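Local structure of heterokaryon incompatibility protein s (Podospora anserina, 2WVQ) at residues F95-E106 and W152-I163. The protein mediates vegetative incompatibility, forming the [het-s] prion and interacting with het-S from incompatible cells to trigger a lethal reaction that blocks viable heterokaryons. The protein carries 2 engineered substitutions. Residues are numbered along the deposited sequence; the frame is centred on the assembly and turned at random.
Sequences FESAQKTSKRYE and WALYDGKSLEKI
The ring of Tyr-155 has a different neighbour on each face: Tyr-105 covers one, with its CD2 offset toward the rim, and the methyl of Ala-153 lies over the other. The two tyrosines form an offset stack, centroids 4.4 Å apart and planes inclined by 22°, and Tyr-155 CB sits above the middle of the Tyr-105 ring in a CH-pi contact. Beyond the stack, Glu-106 crosses the phenol at about a right angle and brings its CG within 3.2 Å of Tyr-155 OH. In one of two modelled conformers, Gln-99 lies across one face of the Trp-152 indole, with CB over the five-membered ring and the amide only 23° from the ring plane, its OE1 3.5 Å from Trp-152 CD1. With CG anti to the backbone N (chi1 -178°), this chain runs extended over the indole, while its NE2 is hydrogen-bonded to Thr-150. At the indole rim, Phe-95 CD2 approaches Trp-152 CZ2, the side chains roughly perpendicular, while Ala-98 CB comes obliquely to within 3.4 Å of Trp-152 CH2. Ile-163 continues this apolar patch, its CG2 3.9 Å from Phe-95 CZ. Ser-102 OG, in plane at the indole edge, donates to Ala-153 O over 2.6 Å, in the carbonyl plane and on a lone pair, tying the buried hydroxyl to the strand backbone. After the turn, Asp-156 N-caps helix 157-176, accepting from both N and OG of Ser-159. Arg-104 and Lys-100 form salt bridges with Glu-90 and Glu-89 of the second subunit, respectively, placing helix 79-108 at the dimer interface. Strand 152-154 pairs in parallel with strand 32-34, runs at right angles to helix segment 95-106 and leads into segment 157-163, antiparallel to 95-106, a strand-turn-helix junction within the mainly helical HeLo domain, the globular part of HET-s.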
ATOM      1  N   PHE A  95       5.748  -1.184   4.858  1.00 27.79           N
ATOM      2  CA  PHE A  95       6.419  -2.361   5.382  1.00 26.96           C
ATOM      3  C   PHE A  95       5.527  -3.088   6.419  1.00 27.32           C
ATOM      4  O   PHE A  95       5.467  -4.322   6.434  1.00 26.29           O
ATOM      5  CB  PHE A  95       7.798  -1.962   5.989  1.00 27.49           C
ATOM      6  CG  PHE A  95       8.905  -1.802   4.959  1.00 28.56           C
ATOM      7  CD1 PHE A  95       9.347  -0.524   4.564  1.00 30.32           C
ATOM      8  CD2 PHE A  95       9.502  -2.932   4.385  1.00 27.99           C
ATOM      9  CE1 PHE A  95      10.364  -0.372   3.572  1.00 30.52           C
ATOM     10  CE2 PHE A  95      10.575  -2.810   3.412  1.00 33.48           C
ATOM     11  CZ  PHE A  95      10.994  -1.533   3.008  1.00 31.84           C
ATOM     12  N   GLU A  96       4.799  -2.328   7.246  1.00 26.02           N
ATOM     13  CA  GLU A  96       3.848  -2.930   8.174  1.00 27.69           C
ATOM     14  C   GLU A  96       2.791  -3.804   7.419  1.00 27.56           C
ATOM     15  O   GLU A  96       2.624  -4.964   7.755  1.00 27.92           O
ATOM     16  CB  GLU A  96       3.175  -1.858   9.037  1.00 27.99           C
ATOM     17  CG  GLU A  96       2.659  -2.396  10.347  1.00 32.71           C
ATOM     18  CD  GLU A  96       1.785  -1.403  11.096  1.00 36.80           C
ATOM     19  OE1 GLU A  96       1.081  -1.859  12.018  1.00 38.16           O
ATOM     20  OE2 GLU A  96       1.808  -0.191  10.774  1.00 35.25           O
ATOM     21  N   SER A  97       2.149  -3.249   6.393  1.00 27.06           N
ATOM     22  CA  SER A  97       1.257  -3.971   5.477  1.00 28.31           C
ATOM     23  C   SER A  97       1.825  -5.247   4.852  1.00 29.04           C
ATOM     24  O   SER A  97       1.128  -6.284   4.801  1.00 29.57           O
ATOM     25  CB  SER A  97       0.785  -3.016   4.356  1.00 29.14           C
ATOM     26  OG  SER A  97       0.113  -1.904   4.920  1.00 29.06           O
ATOM     27  N   ALA A  98       3.043  -5.170   4.313  1.00 29.18           N
ATOM     28  CA  ALA A  98       3.707  -6.312   3.680  1.00 29.50           C
ATOM     29  C   ALA A  98       3.882  -7.484   4.661  1.00 29.67           C
ATOM     30  O   ALA A  98       3.646  -8.654   4.280  1.00 29.11           O
ATOM     31  CB  ALA A  98       5.064  -5.886   3.085  1.00 29.95           C
ATOM     32  N   GLN A  99       4.248  -7.152   5.904  1.00 29.49           N
ATOM     33  CA  GLN A  99       4.407  -8.158   6.960  0.60 30.41           C
ATOM     34  C   GLN A  99       3.108  -8.830   7.377  1.00 30.27           C
ATOM     35  O   GLN A  99       3.133 -10.019   7.657  1.00 30.37           O
ATOM     36  CB  GLN A  99       5.188  -7.653   8.197  0.60 31.10           C
ATOM     37  CG  GLN A  99       5.381  -8.762   9.271  0.60 30.72           C
ATOM     38  CD  GLN A  99       6.633  -8.629  10.129  0.60 32.08           C
ATOM     39  OE1 GLN A  99       7.246  -7.568  10.206  0.60 34.90           O
ATOM     40  NE2 GLN A  99       7.003  -9.714  10.797  0.60 29.43           N
ATOM     41  N   LYS A 100       1.982  -8.100   7.401  1.00 30.56           N
ATOM     42  CA  LYS A 100       0.667  -8.726   7.642  1.00 30.14           C
ATOM     43  C   LYS A 100       0.296  -9.632   6.487  1.00 29.88           C
ATOM     44  O   LYS A 100      -0.227 -10.726   6.708  1.00 30.74           O
ATOM     45  CB  LYS A 100      -0.442  -7.689   7.828  1.00 29.75           C
ATOM     46  CG  LYS A 100      -0.287  -6.857   9.062  1.00 29.04           C
ATOM     47  CD  LYS A 100      -1.364  -5.830   9.122  1.00 29.74           C
ATOM     48  CE  LYS A 100      -1.314  -5.066  10.422  1.00 28.75           C
ATOM     49  NZ  LYS A 100      -1.573  -5.942  11.617  1.00 30.60           N
ATOM     50  N   THR A 101       0.556  -9.191   5.259  1.00 28.96           N
ATOM     51  CA  THR A 101       0.380 -10.053   4.080  1.00 29.48           C
ATOM     52  C   THR A 101       1.227 -11.336   4.151  1.00 29.49           C
ATOM     53  O   THR A 101       0.715 -12.470   3.944  1.00 28.44           O
ATOM     54  CB  THR A 101       0.558  -9.244   2.764  1.00 28.61           C
ATOM     55  OG1 THR A 101      -0.414  -8.204   2.764  1.00 30.22           O
ATOM     56  CG2 THR A 101       0.331 -10.090   1.533  1.00 29.79           C
ATOM     57  N   SER A 102       2.508 -11.172   4.482  1.00 29.08           N
ATOM     58  CA  SER A 102       3.423 -12.299   4.658  1.00 29.35           C
ATOM     59  C   SER A 102       2.944 -13.266   5.766  1.00 29.07           C
ATOM     60  O   SER A 102       2.975 -14.470   5.580  1.00 28.60           O
ATOM     61  CB  SER A 102       4.830 -11.790   4.949  1.00 29.28           C
ATOM     62  OG  SER A 102       5.685 -12.834   5.349  1.00 31.48           O
ATOM     63  N   LYS A 103       2.514 -12.724   6.902  1.00 29.41           N
ATOM     64  CA  LYS A 103       2.038 -13.507   8.034  1.00 30.29           C
ATOM     65  C   LYS A 103       0.810 -14.335   7.702  1.00 30.22           C
ATOM     66  O   LYS A 103       0.655 -15.452   8.207  1.00 30.36           O
ATOM     67  CB  LYS A 103       1.820 -12.621   9.262  1.00 30.34           C
ATOM     68  CG  LYS A 103       3.043 -12.652  10.228  1.00 31.85           C
ATOM     69  CD  LYS A 103       3.128 -11.536  11.300  1.00 33.57           C
ATOM     70  CE  LYS A 103       1.804 -11.271  12.051  1.00 36.47           C
ATOM     71  NZ  LYS A 103       0.911 -10.391  11.215  1.00 36.79           N
ATOM     72  N   ARG A 104      -0.044 -13.786   6.833  1.00 30.17           N
ATOM     73  CA  ARG A 104      -1.246 -14.463   6.379  1.00 29.88           C
ATOM     74  C   ARG A 104      -0.925 -15.657   5.500  1.00 30.76           C
ATOM     75  O   ARG A 104      -1.628 -16.693   5.551  1.00 30.11           O
ATOM     76  CB  ARG A 104      -2.181 -13.489   5.660  1.00 29.82           C
ATOM     77  CG  ARG A 104      -2.949 -12.606   6.610  1.00 27.79           C
ATOM     78  CD  ARG A 104      -4.162 -11.998   5.948  1.00 30.74           C
ATOM     79  NE  ARG A 104      -3.910 -11.330   4.659  1.00 28.06           N
ATOM     80  CZ  ARG A 104      -3.477 -10.086   4.497  1.00 28.47           C
ATOM     81  NH1 ARG A 104      -3.187  -9.307   5.539  1.00 29.05           N
ATOM     82  NH2 ARG A 104      -3.348  -9.610   3.266  1.00 28.61           N
ATOM     83  N   TYR A 105       0.149 -15.524   4.723  1.00 30.85           N
ATOM     84  CA  TYR A 105       0.686 -16.631   3.934  1.00 31.65           C
ATOM     85  C   TYR A 105       1.283 -17.750   4.809  1.00 32.52           C
ATOM     86  O   TYR A 105       0.977 -18.952   4.582  1.00 32.10           O
ATOM     87  CB  TYR A 105       1.718 -16.124   2.934  1.00 31.88           C
ATOM     88  CG  TYR A 105       2.173 -17.173   1.960  1.00 33.16           C
ATOM     89  CD1 TYR A 105       1.509 -17.363   0.752  1.00 33.10           C
ATOM     90  CD2 TYR A 105       3.268 -17.990   2.250  1.00 34.05           C
ATOM     91  CE1 TYR A 105       1.939 -18.351  -0.149  1.00 35.33           C
ATOM     92  CE2 TYR A 105       3.704 -18.955   1.365  1.00 34.13           C
ATOM     93  CZ  TYR A 105       3.038 -19.137   0.173  1.00 34.23           C
ATOM     94  OH  TYR A 105       3.487 -20.110  -0.684  1.00 34.49           O
ATOM     95  N   GLU A 106       2.137 -17.355   5.768  1.00 32.56           N
ATOM     96  CA  GLU A 106       2.759 -18.252   6.740  1.00 35.02           C
ATOM     97  C   GLU A 106       1.765 -19.105   7.497  1.00 34.79           C
ATOM     98  O   GLU A 106       2.050 -20.237   7.777  1.00 35.23           O
ATOM     99  CB  GLU A 106       3.515 -17.478   7.807  1.00 34.65           C
ATOM    100  CG  GLU A 106       4.924 -17.062   7.485  1.00 37.39           C
ATOM    101  CD  GLU A 106       5.460 -16.091   8.543  1.00 37.87           C
ATOM    102  OE1 GLU A 106       6.025 -15.023   8.174  1.00 44.91           O
ATOM    103  OE2 GLU A 106       5.270 -16.375   9.753  1.00 41.03           O
ATOM    104  N   TRP A 152      11.027 -11.620   8.146  1.00 38.92           N
ATOM    105  CA  TRP A 152       9.801 -12.000   7.479  1.00 36.70           C
ATOM    106  C   TRP A 152      10.027 -12.071   5.964  1.00 34.86           C
ATOM    107  O   TRP A 152      10.887 -11.395   5.420  1.00 35.21           O
ATOM    108  CB  TRP A 152       8.667 -11.038   7.878  1.00 36.60           C
ATOM    109  CG  TRP A 152       8.955  -9.642   7.433  1.00 35.91           C
ATOM    110  CD1 TRP A 152       9.725  -8.720   8.074  1.00 35.62           C
ATOM    111  CD2 TRP A 152       8.509  -9.030   6.225  1.00 35.07           C
ATOM    112  NE1 TRP A 152       9.782  -7.561   7.333  1.00 35.99           N
ATOM    113  CE2 TRP A 152       9.028  -7.720   6.204  1.00 34.62           C
ATOM    114  CE3 TRP A 152       7.698  -9.453   5.166  1.00 33.36           C
ATOM    115  CZ2 TRP A 152       8.788  -6.845   5.159  1.00 35.08           C
ATOM    116  CZ3 TRP A 152       7.467  -8.591   4.140  1.00 34.38           C
ATOM    117  CH2 TRP A 152       8.006  -7.301   4.134  1.00 35.24           C
ATOM    118  N   ALA A 153       9.265 -12.908   5.281  1.00 32.93           N
ATOM    119  CA  ALA A 153       9.494 -13.145   3.860  1.00 31.34           C
ATOM    120  C   ALA A 153       8.449 -12.511   2.967  1.00 30.44           C
ATOM    121  O   ALA A 153       7.278 -12.447   3.314  1.00 31.96           O
ATOM    122  CB  ALA A 153       9.573 -14.669   3.578  1.00 30.45           C
ATOM    123  N   LEU A 154       8.884 -12.070   1.805  1.00 29.27           N
ATOM    124  CA  LEU A 154       8.000 -11.774   0.687  1.00 28.87           C
ATOM    125  C   LEU A 154       7.799 -13.055  -0.130  1.00 29.59           C
ATOM    126  O   LEU A 154       8.756 -13.586  -0.697  1.00 29.76           O
ATOM    127  CB  LEU A 154       8.613 -10.715  -0.218  1.00 28.24           C
ATOM    128  CG  LEU A 154       8.815  -9.331   0.409  1.00 27.86           C
ATOM    129  CD1 LEU A 154       9.620  -8.411  -0.494  1.00 25.18           C
ATOM    130  CD2 LEU A 154       7.452  -8.741   0.692  1.00 26.73           C
ATOM    131  N   TYR A 155       6.558 -13.527  -0.209  1.00 30.06           N
ATOM    132  CA  TYR A 155       6.272 -14.845  -0.797  1.00 30.86           C
ATOM    133  C   TYR A 155       5.741 -14.772  -2.240  1.00 32.47           C
ATOM    134  O   TYR A 155       5.593 -15.811  -2.920  1.00 33.43           O
ATOM    135  CB  TYR A 155       5.294 -15.640   0.114  1.00 29.70           C
ATOM    136  CG  TYR A 155       5.825 -16.031   1.471  1.00 26.68           C
ATOM    137  CD1 TYR A 155       5.350 -15.411   2.634  1.00 24.62           C
ATOM    138  CD2 TYR A 155       6.766 -17.051   1.607  1.00 24.22           C
ATOM    139  CE1 TYR A 155       5.817 -15.800   3.903  1.00 24.67           C
ATOM    140  CE2 TYR A 155       7.238 -17.432   2.859  1.00 24.94           C
ATOM    141  CZ  TYR A 155       6.764 -16.781   3.997  1.00 25.57           C
ATOM    142  OH  TYR A 155       7.222 -17.150   5.244  1.00 30.37           O
ATOM    143  N   ASP A 156       5.456 -13.566  -2.728  1.00 33.27           N
ATOM    144  CA  ASP A 156       5.041 -13.416  -4.131  1.00 35.17           C
ATOM    145  C   ASP A 156       5.752 -12.235  -4.782  1.00 35.34           C
ATOM    146  O   ASP A 156       6.144 -11.313  -4.090  1.00 36.11           O
ATOM    147  CB  ASP A 156       3.527 -13.239  -4.235  1.00 35.05           C
ATOM    148  CG  ASP A 156       3.047 -12.038  -3.475  1.00 37.33           C
ATOM    149  OD1 ASP A 156       2.985 -12.112  -2.224  1.00 38.29           O
ATOM    150  OD2 ASP A 156       2.769 -11.012  -4.132  1.00 38.22           O
ATOM    151  N   GLY A 157       5.889 -12.271  -6.109  1.00 36.42           N
ATOM    152  CA  GLY A 157       6.539 -11.204  -6.889  1.00 36.45           C
ATOM    153  C   GLY A 157       5.903  -9.831  -6.701  1.00 37.12           C
ATOM    154  O   GLY A 157       6.601  -8.802  -6.656  1.00 37.00           O
ATOM    155  N   LYS A 158       4.578  -9.823  -6.559  1.00 36.59           N
ATOM    156  CA  LYS A 158       3.794  -8.582  -6.564  1.00 36.88           C
ATOM    157  C   LYS A 158       3.904  -7.768  -5.279  1.00 35.71           C
ATOM    158  O   LYS A 158       3.741  -6.552  -5.298  1.00 34.95           O
ATOM    159  CB  LYS A 158       2.321  -8.870  -6.921  1.00 37.26           C
ATOM    160  CG  LYS A 158       2.112  -9.849  -8.093  1.00 40.66           C
ATOM    161  CD  LYS A 158       2.727  -9.346  -9.434  1.00 45.97           C
ATOM    162  CE  LYS A 158       4.049 -10.078  -9.792  1.00 47.98           C
ATOM    163  NZ  LYS A 158       5.103  -9.181 -10.383  1.00 47.18           N
ATOM    164  N   SER A 159       4.162  -8.459  -4.173  1.00 35.03           N
ATOM    165  CA  SER A 159       4.531  -7.857  -2.904  1.00 35.40           C
ATOM    166  C   SER A 159       5.895  -7.140  -2.986  1.00 36.12           C
ATOM    167  O   SER A 159       6.092  -6.080  -2.356  1.00 35.99           O
ATOM    168  CB  SER A 159       4.590  -8.936  -1.815  1.00 35.21           C
ATOM    169  OG  SER A 159       3.300  -9.464  -1.523  1.00 33.73           O
ATOM    170  N   LEU A 160       6.845  -7.750  -3.704  1.00 36.46           N
ATOM    171  CA  LEU A 160       8.193  -7.182  -3.900  1.00 36.70           C
ATOM    172  C   LEU A 160       8.111  -5.949  -4.778  1.00 37.03           C
ATOM    173  O   LEU A 160       8.670  -4.907  -4.444  1.00 36.20           O
ATOM    174  CB  LEU A 160       9.115  -8.218  -4.553  1.00 36.90           C
ATOM    175  CG  LEU A 160      10.603  -8.031  -4.956  1.00 36.79           C
ATOM    176  CD1 LEU A 160      10.907  -6.918  -5.930  1.00 34.61           C
ATOM    177  CD2 LEU A 160      11.508  -7.965  -3.760  1.00 34.86           C
ATOM    178  N   GLU A 161       7.410  -6.082  -5.904  1.00 37.74           N
ATOM    179  CA  GLU A 161       7.170  -4.955  -6.810  1.00 39.03           C
ATOM    180  C   GLU A 161       6.486  -3.799  -6.102  1.00 39.34           C
ATOM    181  O   GLU A 161       6.892  -2.646  -6.283  1.00 39.81           O
ATOM    182  CB  GLU A 161       6.344  -5.371  -8.034  1.00 39.34           C
ATOM    183  CG  GLU A 161       7.078  -6.277  -9.031  1.00 42.55           C
ATOM    184  CD  GLU A 161       8.442  -5.738  -9.493  1.00 46.67           C
ATOM    185  OE1 GLU A 161       9.295  -6.575  -9.886  1.00 48.83           O
ATOM    186  OE2 GLU A 161       8.674  -4.500  -9.469  1.00 48.93           O
ATOM    187  N   LYS A 162       5.471  -4.101  -5.289  1.00 38.84           N
ATOM    188  CA  LYS A 162       4.788  -3.064  -4.503  1.00 39.00           C
ATOM    189  C   LYS A 162       5.762  -2.294  -3.610  1.00 38.36           C
ATOM    190  O   LYS A 162       5.679  -1.092  -3.562  1.00 38.97           O
ATOM    191  CB  LYS A 162       3.644  -3.643  -3.684  1.00 39.00           C
ATOM    192  CG  LYS A 162       2.766  -2.612  -3.001  1.00 39.28           C
ATOM    193  CD  LYS A 162       1.279  -3.085  -3.042  1.00 38.97           C
ATOM    194  CE  LYS A 162       0.848  -3.773  -1.741  1.00 40.22           C
ATOM    195  NZ  LYS A 162      -0.110  -4.941  -1.923  1.00 36.96           N
ATOM    196  N   ILE A 163       6.662  -2.984  -2.912  1.00 37.99           N
ATOM    197  CA  ILE A 163       7.686  -2.307  -2.095  1.00 38.10           C
ATOM    198  C   ILE A 163       8.649  -1.479  -2.949  1.00 37.78           C
ATOM    199  O   ILE A 163       8.892  -0.315  -2.649  1.00 38.66           O
ATOM    200  CB  ILE A 163       8.507  -3.285  -1.212  1.00 37.84           C
ATOM    201  CG1 ILE A 163       7.603  -3.913  -0.146  1.00 37.92           C
ATOM    202  CG2 ILE A 163       9.767  -2.542  -0.585  1.00 38.58           C
ATOM    203  CD1 ILE A 163       8.317  -4.741   0.841  1.00 36.73           C
TER